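Local coordinates for protein C alpha-dehydrogenase (Sphingobium sp. SYK-6, PDB 4YAC) that probably oxidises the alpha-carbon alcohol of lignin-derived beta-aryl ethers with NAD(+), as a short-chain dehydrogenase/reductase, at residues 39-42 with 43-46; 48-51 with 52-56; 74-77 with 78-81; 106-109 with 110-114; 115-118 with 119-122. All coordinates share one frame; numbering follows the deposited sequence.

The five contacts lie along a Rossmann-type fold that holds NADH. Interactions 1 and 2 occupy the beginning and the end of helix 41-51, their centres about 14 Å apart, and interaction 1 touches the cofactor directly through His-43. Interactions 2 and 3 stand back from the dinucleotide, with the side chains of Phe-51 and Ala-74 about 12 and 10 Å from it. Interactions 4 and 5 are consecutive on helix 105-133, centres about 11 Å apart, and meet where Met-112 O and Asn-117 N, 3.1 Å apart, probably hydrogen-bond. Both touch the second subunit, and Val-114 of interaction 4 lines the NADH pocket. Interaction 5 comes within about 6 Å of interaction 3, nearest atoms.

Interaction 1 of 5, residues 39-42 with 43-46; sequences IRQD and HLDE. With NAI (1,4-dihydronicotinamide adenine dinucleotide), chain B.
Asp-42 OD1 is held by two donors: Arg-40 NE at 2.9 Å, on the syn lone pair, and more weakly the backbone N of His-43. The carboxylate reaches the latter because CG lies between the backbone N and the carbonyl carbon (chi1 56°). Its other oxygen, OD2, forms a salt bridge with Arg-40 NH2 at 2.6 Å, so the arginine grips the acid side-on with two nitrogens. Held in this way, the guanidinium lies flat over one face of the His-43 imidazole, the planes 28° apart, and NE2 comes within 3.0 Å of Arg-40 CZ. Arg-40 CD adds a CH-pi contact over the ring. At its edge the imidazole donates from ND1 to the ribose oxygen O3B of NADH at 2.9 Å; the stack probably helps to hold this NADH-binding histidine in place. Arg-40 is the N-cap residue; its carbonyl oxygen accepts Leu-44 N at 3.2 Å. Farther round the turn, Gln-41 NE2 lies 2.9 Å from Asp-45 OD1, a hydrogen bond that approaches from above the carboxylate plane. The turn opens helix 41-51 of the beta-alpha-beta unit between strands 33-38 and 57-62; Leu-44 packs on both strands, touching Ile-36 and Pro-60.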
loop_
_atom_site.group_PDB
_atom_site.type_symbol
_atom_site.label_atom_id
_atom_site.label_comp_id
_atom_site.label_asym_id
_atom_site.label_seq_id
_atom_site.Cartn_x
_atom_site.Cartn_y
_atom_site.Cartn_z
ATOM N N ILE A 39 -15.986 -16.656 7.598
ATOM C CA ILE A 39 -15.448 -17.990 7.377
ATOM C C ILE A 39 -15.831 -18.941 8.511
ATOM O O ILE A 39 -15.969 -20.142 8.292
ATOM C CB ILE A 39 -13.916 -17.955 7.221
ATOM C CG1 ILE A 39 -13.422 -19.254 6.583
ATOM C CG2 ILE A 39 -13.233 -17.693 8.564
ATOM C CD1 ILE A 39 -11.941 -19.215 6.173
ATOM N N ARG A 40 -16.024 -18.406 9.714
ATOM C CA ARG A 40 -16.314 -19.244 10.874
ATOM C C ARG A 40 -17.804 -19.409 11.140
ATOM O O ARG A 40 -18.514 -18.440 11.402
ATOM C CB ARG A 40 -15.640 -18.674 12.117
ATOM C CG ARG A 40 -14.162 -19.027 12.191
ATOM C CD ARG A 40 -13.522 -18.546 13.468
ATOM N NE ARG A 40 -14.089 -19.180 14.653
ATOM C CZ ARG A 40 -13.603 -19.028 15.883
ATOM N NH1 ARG A 40 -12.537 -18.267 16.092
ATOM N NH2 ARG A 40 -14.185 -19.639 16.905
ATOM N N GLN A 41 -18.267 -20.654 11.093
ATOM C CA GLN A 41 -19.676 -20.957 11.319
ATOM C C GLN A 41 -20.105 -20.614 12.742
ATOM O O GLN A 41 -21.230 -20.157 12.958
ATOM C CB GLN A 41 -19.961 -22.435 11.039
ATOM C CG GLN A 41 -21.437 -22.800 11.092
ATOM C CD GLN A 41 -22.247 -22.094 10.019
ATOM O OE1 GLN A 41 -21.963 -22.221 8.827
ATOM N NE2 GLN A 41 -23.261 -21.340 10.439
ATOM N N ASP A 42 -19.225 -20.830 13.717
ATOM C CA ASP A 42 -19.613 -20.581 15.101
ATOM C C ASP A 42 -19.783 -19.078 15.348
ATOM O O ASP A 42 -20.649 -18.680 16.119
ATOM C CB ASP A 42 -18.616 -21.222 16.096
ATOM C CG ASP A 42 -17.175 -20.770 15.905
ATOM O OD1 ASP A 42 -16.864 -20.044 14.942
ATOM O OD2 ASP A 42 -16.334 -21.179 16.737
ATOM N N HIS A 43 -19.010 -18.240 14.659
ATOM C CA HIS A 43 -19.183 -16.792 14.789
ATOM C C HIS A 43 -20.518 -16.346 14.188
ATOM O O HIS A 43 -21.220 -15.522 14.769
ATOM C CB HIS A 43 -18.025 -16.046 14.126
ATOM C CG HIS A 43 -16.745 -16.109 14.904
ATOM N ND1 HIS A 43 -15.577 -15.534 14.456
ATOM C CD2 HIS A 43 -16.456 -16.671 16.101
ATOM C CE1 HIS A 43 -14.618 -15.746 15.343
ATOM N NE2 HIS A 43 -15.124 -16.430 16.350
ATOM N N LEU A 44 -20.850 -16.886 13.020
ATOM C CA LEU A 44 -22.149 -16.664 12.390
ATOM C C LEU A 44 -23.277 -17.035 13.336
ATOM O O LEU A 44 -24.231 -16.273 13.507
ATOM C CB LEU A 44 -22.262 -17.491 11.102
ATOM C CG LEU A 44 -22.182 -16.857 9.701
ATOM C CD1 LEU A 44 -21.648 -15.438 9.672
ATOM C CD2 LEU A 44 -21.338 -17.741 8.798
ATOM N N ASP A 45 -23.174 -18.212 13.944
ATOM C CA ASP A 45 -24.222 -18.696 14.837
ATOM C C ASP A 45 -24.383 -17.768 16.040
ATOM O O ASP A 45 -25.502 -17.525 16.497
ATOM C CB ASP A 45 -23.914 -20.125 15.305
ATOM C CG ASP A 45 -23.995 -21.143 14.179
ATOM O OD1 ASP A 45 -24.453 -20.788 13.074
ATOM O OD2 ASP A 45 -23.606 -22.308 14.403
ATOM N N GLU A 46 -23.265 -17.255 16.547
ATOM C CA GLU A 46 -23.290 -16.324 17.670
ATOM C C GLU A 46 -23.990 -15.031 17.276
ATOM O O GLU A 46 -24.849 -14.532 17.999
ATOM C CB GLU A 46 -21.869 -16.028 18.152
ATOM C CG GLU A 46 -21.207 -17.192 18.871
ATOM C CD GLU A 46 -19.699 -17.045 18.968
ATOM O OE1 GLU A 46 -19.179 -15.958 18.641
ATOM O OE2 GLU A 46 -19.034 -18.022 19.370
HETATM P PA NAI B . -12.157 -10.443 14.843
HETATM O O1A NAI B . -11.395 -11.715 15.121
HETATM O O2A NAI B . -12.978 -10.063 16.088
HETATM O O5B NAI B . -13.119 -10.654 13.617
HETATM C C5B NAI B . -12.595 -11.081 12.402
HETATM C C4B NAI B . -13.616 -11.843 11.668
HETATM O O4B NAI B . -13.158 -12.004 10.283
HETATM C C3B NAI B . -13.799 -13.174 12.232
HETATM O O3B NAI B . -15.180 -13.471 12.394
HETATM C C2B NAI B . -13.177 -14.078 11.298
HETATM O O2B NAI B . -13.793 -15.380 11.330
HETATM C C1B NAI B . -13.347 -13.430 10.014
HETATM N N9A NAI B . -12.436 -13.905 9.008
HETATM C C8A NAI B . -11.094 -14.118 9.106
HETATM N N7A NAI B . -10.611 -14.580 7.940
HETATM C C5A NAI B . -11.639 -14.676 7.041
HETATM C C6A NAI B . -11.780 -15.071 5.715
HETATM N N6A NAI B . -10.667 -15.528 4.942
HETATM N N1A NAI B . -13.009 -15.034 5.128
HETATM C C2A NAI B . -14.099 -14.624 5.802
HETATM N N3A NAI B . -14.005 -14.227 7.083
HETATM C C4A NAI B . -12.808 -14.246 7.722
HETATM O O3 NAI B . -11.175 -9.305 14.478
HETATM P PN NAI B . -11.517 -7.763 14.754
HETATM O O1N NAI B . -11.629 -7.532 16.253
HETATM O O2N NAI B . -10.347 -6.850 14.149
HETATM O O5D NAI B . -12.858 -7.388 14.074
#

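Interaction 2 of 5, residues 48-51 with 52-56; sequences MGYF and SQKNV
The Lys-54 side chain passes obliquely over Tyr-50. Its CB lies 3.8 Å from Phe-51 O, and CG sits over one face of the phenol ring, 4.0 Å from Tyr-50 CE2. A bend at chi2 (-67°) brings the chain to the hydroxyl end of the ring, where Lys-54 CE comes within 3.4 Å of Tyr-50 OH. That hydroxyl is hydrogen-bonded to Glu-28, whose side chain Lys-54 also touches; the ring itself has a cation-pi contact with Lys-24. The backbone ends the helix in a type I beta turn from Phe-51 to Lys-54, with Lys-54 N donating to Phe-51 O at 3.1 Å. Within this turn, Ser-52 OG donates to Gly-49 O of the last helical turn at 2.9 Å, the hydroxyl standing well above the carbonyl plane. A water donates to the same Gly-49 O at 2.7 Å, so this helix-end carbonyl has two partners. Val-56 CG2 packs obliquely on the Phe-51 ring, 3.8 Å from CD1, and the two side chains cross at about a right angle. The segment closes helix 41-51 and leads into strand 57-62: Phe-51 touches Leu-20 of helix 17-28 and Val-58 of that strand, while Met-48 covers Val-58 and Pro-60.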
loop_
_atom_site.group_PDB
_atom_site.type_symbol
_atom_site.label_atom_id
_atom_site.label_comp_id
_atom_site.label_asym_id
_atom_site.label_seq_id
_atom_site.Cartn_x
_atom_site.Cartn_y
_atom_site.Cartn_z
ATOM N N MET A 48 -26.120 -14.524 14.849
ATOM C CA MET A 48 -27.542 -14.745 14.602
ATOM C C MET A 48 -28.293 -14.988 15.904
ATOM O O MET A 48 -29.506 -14.786 15.972
ATOM C CB MET A 48 -27.747 -15.921 13.644
ATOM C CG MET A 48 -27.183 -15.681 12.250
ATOM S SD MET A 48 -27.743 -14.130 11.524
ATOM C CE MET A 48 -29.502 -14.436 11.388
ATOM N N GLY A 49 -27.580 -15.412 16.940
ATOM C CA GLY A 49 -28.183 -15.540 18.254
ATOM C C GLY A 49 -28.626 -14.176 18.750
ATOM O O GLY A 49 -29.701 -14.025 19.345
ATOM N N TYR A 50 -27.787 -13.177 18.492
ATOM C CA TYR A 50 -28.099 -11.789 18.818
ATOM C C TYR A 50 -29.231 -11.257 17.939
ATOM O O TYR A 50 -30.254 -10.765 18.439
ATOM C CB TYR A 50 -26.845 -10.919 18.652
ATOM C CG TYR A 50 -27.097 -9.431 18.774
ATOM C CD1 TYR A 50 -27.097 -8.808 20.013
ATOM C CD2 TYR A 50 -27.330 -8.651 17.649
ATOM C CE1 TYR A 50 -27.327 -7.452 20.130
ATOM C CE2 TYR A 50 -27.559 -7.297 17.757
ATOM C CZ TYR A 50 -27.556 -6.701 18.999
ATOM O OH TYR A 50 -27.778 -5.351 19.111
ATOM N N PHE A 51 -29.055 -11.368 16.628
ATOM C CA PHE A 51 -30.002 -10.774 15.690
ATOM C C PHE A 51 -31.379 -11.425 15.771
ATOM O O PHE A 51 -32.369 -10.814 15.384
ATOM C CB PHE A 51 -29.469 -10.862 14.260
ATOM C CG PHE A 51 -28.361 -9.890 13.970
ATOM C CD1 PHE A 51 -28.563 -8.528 14.113
ATOM C CD2 PHE A 51 -27.118 -10.338 13.552
ATOM C CE1 PHE A 51 -27.551 -7.630 13.852
ATOM C CE2 PHE A 51 -26.094 -9.444 13.289
ATOM C CZ PHE A 51 -26.311 -8.088 13.438
ATOM N N SER A 52 -31.450 -12.652 16.280
ATOM C CA SER A 52 -32.740 -13.331 16.425
ATOM C C SER A 52 -33.596 -12.694 17.518
ATOM O O SER A 52 -34.763 -13.053 17.689
ATOM C CB SER A 52 -32.547 -14.814 16.742
ATOM O OG SER A 52 -32.121 -14.993 18.082
ATOM N N GLN A 53 -33.002 -11.765 18.266
ATOM C CA GLN A 53 -33.697 -11.051 19.333
ATOM C C GLN A 53 -33.908 -9.573 18.988
ATOM O O GLN A 53 -34.208 -8.763 19.867
ATOM C CB GLN A 53 -32.914 -11.175 20.639
ATOM C CG GLN A 53 -32.649 -12.612 21.056
ATOM C CD GLN A 53 -33.923 -13.399 21.290
ATOM O OE1 GLN A 53 -34.890 -12.880 21.836
ATOM N NE2 GLN A 53 -33.932 -14.659 20.870
ATOM N N LYS A 54 -33.761 -9.241 17.706
ATOM C CA LYS A 54 -33.920 -7.871 17.220
ATOM C C LYS A 54 -34.834 -7.833 15.997
ATOM O O LYS A 54 -34.952 -8.819 15.272
ATOM C CB LYS A 54 -32.565 -7.263 16.851
ATOM C CG LYS A 54 -31.541 -7.249 17.979
ATOM C CD LYS A 54 -31.970 -6.319 19.100
ATOM C CE LYS A 54 -30.870 -6.154 20.145
ATOM N NZ LYS A 54 -31.398 -5.572 21.410
ATOM N N ASN A 55 -35.452 -6.684 15.750
ATOM C CA ASN A 55 -36.305 -6.530 14.578
ATOM C C ASN A 55 -35.481 -6.180 13.342
ATOM O O ASN A 55 -35.454 -5.031 12.892
ATOM C CB ASN A 55 -37.368 -5.466 14.829
ATOM C CG ASN A 55 -38.563 -5.613 13.906
ATOM O OD1 ASN A 55 -39.124 -6.701 13.765
ATOM N ND2 ASN A 55 -38.950 -4.522 13.261
ATOM N N VAL A 56 -34.809 -7.189 12.798
ATOM C CA VAL A 56 -33.876 -6.994 11.707
ATOM C C VAL A 56 -34.084 -8.015 10.606
ATOM O O VAL A 56 -34.721 -9.052 10.810
ATOM C CB VAL A 56 -32.421 -7.102 12.199
ATOM C CG1 VAL A 56 -32.141 -6.039 13.243
ATOM C CG2 VAL A 56 -32.158 -8.494 12.764
HETATM O O HOH W 1 -30.717 -15.769 21.112
#

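Interaction 3 of 5, residues 74-77 with 78-81; sequences AVDE and AEQV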
loop_
_atom_site.group_PDB
_atom_site.type_symbol
_atom_site.label_atom_id
_atom_site.label_comp_id
_atom_site.label_asym_id
_atom_site.label_seq_id
_atom_site.Cartn_x
_atom_site.Cartn_y
_atom_site.Cartn_z
ATOM N N ALA A 74 -21.726 -16.531 -3.012
ATOM C CA ALA A 74 -22.266 -15.888 -1.820
ATOM C C ALA A 74 -23.003 -14.603 -2.173
ATOM O O ALA A 74 -24.025 -14.280 -1.570
ATOM C CB ALA A 74 -21.158 -15.597 -0.821
ATOM N N VAL A 75 -22.487 -13.868 -3.150
ATOM C CA VAL A 75 -23.151 -12.651 -3.588
ATOM C C VAL A 75 -24.416 -13.005 -4.373
ATOM O O VAL A 75 -25.432 -12.322 -4.249
ATOM C CB VAL A 75 -22.214 -11.766 -4.430
ATOM C CG1 VAL A 75 -22.963 -10.591 -5.024
ATOM C CG2 VAL A 75 -21.072 -11.258 -3.568
ATOM N N ASP A 76 -24.366 -14.069 -5.172
ATOM C CA ASP A 76 -25.575 -14.578 -5.823
ATOM C C ASP A 76 -26.655 -14.845 -4.786
ATOM O O ASP A 76 -27.813 -14.458 -4.955
ATOM C CB ASP A 76 -25.296 -15.872 -6.581
ATOM C CG ASP A 76 -24.601 -15.652 -7.904
ATOM O OD1 ASP A 76 -24.233 -14.503 -8.235
ATOM O OD2 ASP A 76 -24.424 -16.658 -8.612
ATOM N N GLU A 77 -26.255 -15.531 -3.719
ATOM C CA GLU A 77 -27.151 -15.876 -2.625
ATOM C C GLU A 77 -27.765 -14.621 -2.010
ATOM O O GLU A 77 -28.969 -14.575 -1.738
ATOM C CB GLU A 77 -26.400 -16.684 -1.564
ATOM C CG GLU A 77 -27.283 -17.223 -0.451
ATOM C CD GLU A 77 -26.517 -18.082 0.539
ATOM O OE1 GLU A 77 -25.785 -18.995 0.103
ATOM O OE2 GLU A 77 -26.649 -17.843 1.756
ATOM N N ALA A 78 -26.938 -13.600 -1.811
ATOM C CA ALA A 78 -27.414 -12.322 -1.297
ATOM C C ALA A 78 -28.509 -11.749 -2.194
ATOM O O ALA A 78 -29.510 -11.228 -1.708
ATOM C CB ALA A 78 -26.261 -11.339 -1.181
ATOM N N GLU A 79 -28.318 -11.859 -3.504
ATOM C CA GLU A 79 -29.275 -11.315 -4.462
ATOM C C GLU A 79 -30.588 -12.096 -4.459
ATOM O O GLU A 79 -31.663 -11.519 -4.647
ATOM C CB GLU A 79 -28.669 -11.309 -5.867
ATOM C CG GLU A 79 -27.464 -10.390 -5.996
ATOM C CD GLU A 79 -26.777 -10.487 -7.345
ATOM O OE1 GLU A 79 -27.119 -11.395 -8.133
ATOM O OE2 GLU A 79 -25.892 -9.649 -7.615
ATOM N N GLN A 80 -30.501 -13.405 -4.252
ATOM C CA GLN A 80 -31.694 -14.244 -4.217
ATOM C C GLN A 80 -32.490 -14.007 -2.945
ATOM O O GLN A 80 -33.720 -14.013 -2.961
ATOM C CB GLN A 80 -31.322 -15.725 -4.324
ATOM C CG GLN A 80 -30.893 -16.170 -5.714
ATOM C CD GLN A 80 -31.912 -15.815 -6.781
ATOM O OE1 GLN A 80 -33.112 -16.025 -6.604
ATOM N NE2 GLN A 80 -31.438 -15.261 -7.890
ATOM N N VAL A 81 -31.781 -13.795 -1.844
ATOM C CA VAL A 81 -32.423 -13.669 -0.542
ATOM C C VAL A 81 -32.997 -12.267 -0.324
ATOM O O VAL A 81 -34.131 -12.123 0.144
ATOM C CB VAL A 81 -31.429 -14.019 0.583
ATOM C CG1 VAL A 81 -32.002 -13.678 1.955
ATOM C CG2 VAL A 81 -31.067 -15.497 0.512
#
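Backbone bonds tie residues 74-77 to 78-81 in a regular alpha-helical run: Ala-78 N to Ala-74 O and Glu-79 N to Val-75 O are both 3.0 Å, Gln-80 N reaches Asp-76 O, and Val-81 N meets Glu-77 O at 2.9 Å. Side-chain carbons lie against backbone carbonyls of the preceding turn: Ala-78 CB rests 3.3 Å from Val-75 O, and Val-81 CG2 lies 3.2 Å from Glu-77 O. Apolar packing is directed at the sheet, where Val-75 and Ala-78 both reach Phe-10 on strand 8-12, and Ala-74 and Glu-77 touch Val-61 on strand 57-62. In this Rossmann-type fold helix 68-81 is the crossover that follows strand 57-62 at the sheet margin and returns the chain to strand 87-90 beyond strand 8-12. Charged groups form a further set. Glu-79 keeps CG beside its backbone N (chi1 -64°) and is extended from there, which brings OE2 across to 4.0 Å from Val-75 CG1. Asp-76 OD1 and Glu-79 OE1 are 4.2 Å apart; both acids form salt bridges with Arg-129 of helix 105-133, which probably offsets their mutual repulsion. Glu-77 OE2 instead hydrogen-bonds His-59 on strand 57-62.

Interaction 4 of 5, residues 106-109 with 110-114; sequences DDWD and WQMDV
At the edge of the Trp-108 indole, in its plane, sits the methyl group of Met-112: CE is 3.4 Å from Trp-108 CZ3 and 3.6 Å from CE3. The two side chains lie side by side and point the same way, one helical turn apart. Bends at chi2 (-75°) and chi3 (146°) bring the methionine methyl back to the benzo edge. The indole is further packed by Ile-156 and Thr-159 of helix 155-174, and by Ile-120 of the second subunit. The other indole, that of Trp-110, extends away from residues 106-109 to Val-94 and Gln-96; only its CB meets the preceding turn, at Asp-106 O. In the backbone of the Trp-108 and Met-112 pair, Met-112 N donates to Trp-108 O at 2.8 Å, and Met-112 CG lies 3.1 Å from that oxygen. Asp-113 N bonds to Asp-109 O, also 2.8 Å, whereas Gln-111 N to Asp-107 O is weak at 3.4 Å. Asp-109 OD1 forms a salt bridge with Arg-68 of the second subunit. This turn of helix 105-133 therefore meets the neighbouring subunit with two chemistries: an apolar patch built on Trp-108 and an ionic bond from Asp-109.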
loop_
_atom_site.group_PDB
_atom_site.type_symbol
_atom_site.label_atom_id
_atom_site.label_comp_id
_atom_site.label_asym_id
_atom_site.label_seq_id
_atom_site.Cartn_x
_atom_site.Cartn_y
_atom_site.Cartn_z
ATOM N N ASP A 106 4.555 -18.444 4.723
ATOM C CA ASP A 106 3.179 -18.774 5.089
ATOM C C ASP A 106 2.545 -17.602 5.845
ATOM O O ASP A 106 1.352 -17.323 5.667
ATOM C CB ASP A 106 3.112 -20.054 5.937
ATOM C CG ASP A 106 3.419 -21.318 5.136
ATOM O OD1 ASP A 106 3.479 -21.248 3.891
ATOM O OD2 ASP A 106 3.589 -22.390 5.758
ATOM N N ASP A 107 3.334 -16.922 6.680
ATOM C CA ASP A 107 2.856 -15.741 7.403
ATOM C C ASP A 107 2.426 -14.660 6.416
ATOM O O ASP A 107 1.361 -14.057 6.556
ATOM C CB ASP A 107 3.932 -15.167 8.338
ATOM C CG ASP A 107 4.260 -16.079 9.507
ATOM O OD1 ASP A 107 3.394 -16.885 9.905
ATOM O OD2 ASP A 107 5.392 -15.966 10.039
ATOM N N TRP A 108 3.279 -14.409 5.426
ATOM C CA TRP A 108 2.992 -13.426 4.389
ATOM C C TRP A 108 1.732 -13.779 3.600
ATOM O O TRP A 108 0.826 -12.954 3.450
ATOM C CB TRP A 108 4.176 -13.306 3.428
ATOM C CG TRP A 108 5.225 -12.319 3.846
ATOM C CD1 TRP A 108 6.467 -12.597 4.351
ATOM C CD2 TRP A 108 5.141 -10.893 3.759
ATOM N NE1 TRP A 108 7.148 -11.431 4.597
ATOM C CE2 TRP A 108 6.353 -10.370 4.241
ATOM C CE3 TRP A 108 4.150 -10.004 3.330
ATOM C CZ2 TRP A 108 6.605 -9.004 4.306
ATOM C CZ3 TRP A 108 4.406 -8.646 3.399
ATOM C CH2 TRP A 108 5.619 -8.161 3.881
ATOM N N ASP A 109 1.674 -15.011 3.102
ATOM C CA ASP A 109 0.585 -15.427 2.225
ATOM C C ASP A 109 -0.776 -15.375 2.920
ATOM O O ASP A 109 -1.757 -14.934 2.325
ATOM C CB ASP A 109 0.836 -16.842 1.696
ATOM C CG ASP A 109 1.993 -16.906 0.711
ATOM O OD1 ASP A 109 2.375 -15.858 0.152
ATOM O OD2 ASP A 109 2.515 -18.015 0.486
ATOM N N TRP A 110 -0.841 -15.829 4.166
ATOM C CA TRP A 110 -2.102 -15.811 4.907
ATOM C C TRP A 110 -2.643 -14.388 5.046
ATOM O O TRP A 110 -3.788 -14.119 4.691
ATOM C CB TRP A 110 -1.916 -16.451 6.284
ATOM C CG TRP A 110 -3.074 -16.265 7.208
ATOM C CD1 TRP A 110 -4.399 -16.460 6.922
ATOM C CD2 TRP A 110 -3.016 -15.861 8.576
ATOM N NE1 TRP A 110 -5.165 -16.195 8.029
ATOM C CE2 TRP A 110 -4.337 -15.827 9.061
ATOM C CE3 TRP A 110 -1.973 -15.522 9.445
ATOM C CZ2 TRP A 110 -4.642 -15.467 10.366
ATOM C CZ3 TRP A 110 -2.280 -15.165 10.741
ATOM C CH2 TRP A 110 -3.603 -15.144 11.190
ATOM N N GLN A 111 -1.817 -13.471 5.538
ATOM C CA GLN A 111 -2.276 -12.104 5.773
ATOM C C GLN A 111 -2.514 -11.359 4.461
ATOM O O GLN A 111 -3.470 -10.590 4.348
ATOM C CB GLN A 111 -1.275 -11.351 6.651
ATOM C CG GLN A 111 -1.196 -11.908 8.066
ATOM C CD GLN A 111 -0.285 -11.105 8.971
ATOM O OE1 GLN A 111 -0.590 -9.966 9.327
ATOM N NE2 GLN A 111 0.840 -11.698 9.350
ATOM N N MET A 112 -1.662 -11.594 3.465
ATOM C CA MET A 112 -1.861 -11.006 2.143
ATOM C C MET A 112 -3.177 -11.484 1.533
ATOM O O MET A 112 -3.937 -10.692 0.973
ATOM C CB MET A 112 -0.702 -11.360 1.210
ATOM C CG MET A 112 0.552 -10.544 1.452
ATOM S SD MET A 112 0.420 -8.851 0.829
ATOM C CE MET A 112 1.391 -8.001 2.050
ATOM N N ASP A 113 -3.458 -12.777 1.652
ATOM C CA ASP A 113 -4.633 -13.345 0.997
ATOM C C ASP A 113 -5.926 -12.784 1.599
ATOM O O ASP A 113 -6.828 -12.377 0.870
ATOM C CB ASP A 113 -4.613 -14.880 1.088
ATOM C CG ASP A 113 -5.347 -15.556 -0.064
ATOM O OD1 ASP A 113 -5.695 -14.879 -1.055
ATOM O OD2 ASP A 113 -5.552 -16.785 0.015
ATOM N N VAL A 114 -6.025 -12.748 2.923
ATOM C CA VAL A 114 -7.250 -12.243 3.553
ATOM C C VAL A 114 -7.351 -10.726 3.458
ATOM O O VAL A 114 -8.385 -10.195 3.062
ATOM C CB VAL A 114 -7.343 -12.641 5.041
ATOM C CG1 VAL A 114 -8.629 -12.092 5.668
ATOM C CG2 VAL A 114 -7.293 -14.146 5.191
#

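Interaction 5 of 5, residues 115-118 with 119-122; sequences NVNG and VING
This is a buried contact within one helix, 105-133, where the winding widens to a pi-type turn at residues 115-117 and then resumes between Val-116 and Ile-120. Val-116 O marks the return: it accepts Ile-120 N at 2.9 Å in an almost straight bond (175°) and Val-119 N weakly at 3.1 Å. Val-116 and Ile-120 also run side by side, with Val-116 CG1 3.8 Å from Ile-120 CD1. Val-119 CG2, set anti to its own carbonyl carbon, comes 3.3 Å from Asn-115 O, and the Val-119 side chain also packs on Val-164 and Leu-167 of helix 155-174. On the polar flank a water donates to both Asn-117 OD1 and Asn-121 OD1, 2.8 Å from each, joining successive turns. Asn-121 is also fixed by its amide nitrogen, which donates to the carbonyl of Leu-65, an NADH-binding residue, and it touches Phe-105 of the second subunit. Gly-122 N bonds to Gly-118 O at 3.2 Å. Asn-115 is held by two outside bonds, OD1 to Val-94 N and ND2 to Thr-160 OG1. A helix irregularity at a buried asparagine, here the pi-type turn at Asn-115, which touches Tyr-157 of helix 155-174, is consistent with classical short-chain dehydrogenases/reductases.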
loop_
_atom_site.group_PDB
_atom_site.type_symbol
_atom_site.label_atom_id
_atom_site.label_comp_id
_atom_site.label_asym_id
_atom_site.label_seq_id
_atom_site.Cartn_x
_atom_site.Cartn_y
_atom_site.Cartn_z
ATOM N N ASN A 115 -6.281 -10.029 3.820
ATOM C CA ASN A 115 -6.348 -8.579 3.955
ATOM C C ASN A 115 -6.341 -7.837 2.625
ATOM O O ASN A 115 -6.912 -6.750 2.524
ATOM C CB ASN A 115 -5.192 -8.074 4.821
ATOM C CG ASN A 115 -5.301 -8.524 6.265
ATOM O OD1 ASN A 115 -6.223 -9.259 6.638
ATOM N ND2 ASN A 115 -4.354 -8.086 7.088
ATOM N N VAL A 116 -5.693 -8.406 1.608
ATOM C CA VAL A 116 -5.615 -7.740 0.316
ATOM C C VAL A 116 -6.482 -8.464 -0.710
ATOM O O VAL A 116 -7.409 -7.870 -1.257
ATOM C CB VAL A 116 -4.172 -7.640 -0.200
ATOM C CG1 VAL A 116 -4.126 -6.762 -1.451
ATOM C CG2 VAL A 116 -3.267 -7.056 0.872
ATOM N N ASN A 117 -6.200 -9.734 -0.983
ATOM C CA ASN A 117 -6.993 -10.459 -1.970
ATOM C C ASN A 117 -8.457 -10.573 -1.564
ATOM O O ASN A 117 -9.327 -10.545 -2.423
ATOM C CB ASN A 117 -6.425 -11.858 -2.228
ATOM C CG ASN A 117 -5.249 -11.847 -3.186
ATOM O OD1 ASN A 117 -5.162 -11.001 -4.078
ATOM N ND2 ASN A 117 -4.342 -12.799 -3.012
ATOM N N GLY A 118 -8.740 -10.692 -0.269
ATOM C CA GLY A 118 -10.125 -10.774 0.179
ATOM C C GLY A 118 -10.906 -9.522 -0.179
ATOM O O GLY A 118 -12.090 -9.592 -0.545
ATOM N N VAL A 119 -10.243 -8.375 -0.076
ATOM C CA VAL A 119 -10.853 -7.094 -0.423
ATOM C C VAL A 119 -10.968 -6.959 -1.940
ATOM O O VAL A 119 -12.013 -6.550 -2.454
ATOM C CB VAL A 119 -10.043 -5.913 0.149
ATOM C CG1 VAL A 119 -10.638 -4.578 -0.291
ATOM C CG2 VAL A 119 -9.989 -5.992 1.668
ATOM N N ILE A 120 -9.893 -7.294 -2.652
ATOM C CA ILE A 120 -9.922 -7.294 -4.113
ATOM C C ILE A 120 -11.055 -8.186 -4.614
ATOM O O ILE A 120 -11.815 -7.807 -5.510
ATOM C CB ILE A 120 -8.590 -7.781 -4.715
ATOM C CG1 ILE A 120 -7.480 -6.773 -4.430
ATOM C CG2 ILE A 120 -8.717 -7.984 -6.231
ATOM C CD1 ILE A 120 -6.097 -7.312 -4.708
ATOM N N ASN A 121 -11.160 -9.377 -4.034
ATOM C CA ASN A 121 -12.161 -10.345 -4.463
ATOM C C ASN A 121 -13.582 -9.809 -4.298
ATOM O O ASN A 121 -14.425 -9.994 -5.173
ATOM C CB ASN A 121 -12.010 -11.655 -3.692
ATOM C CG ASN A 121 -10.757 -12.427 -4.080
ATOM O OD1 ASN A 121 -10.118 -12.140 -5.098
ATOM N ND2 ASN A 121 -10.407 -13.423 -3.268
ATOM N N GLY A 122 -13.847 -9.140 -3.184
ATOM C CA GLY A 122 -15.159 -8.556 -2.963
ATOM C C GLY A 122 -15.437 -7.433 -3.940
ATOM O O GLY A 122 -16.507 -7.376 -4.555
HETATM O O HOH W 2 -7.560 -10.956 -5.515
#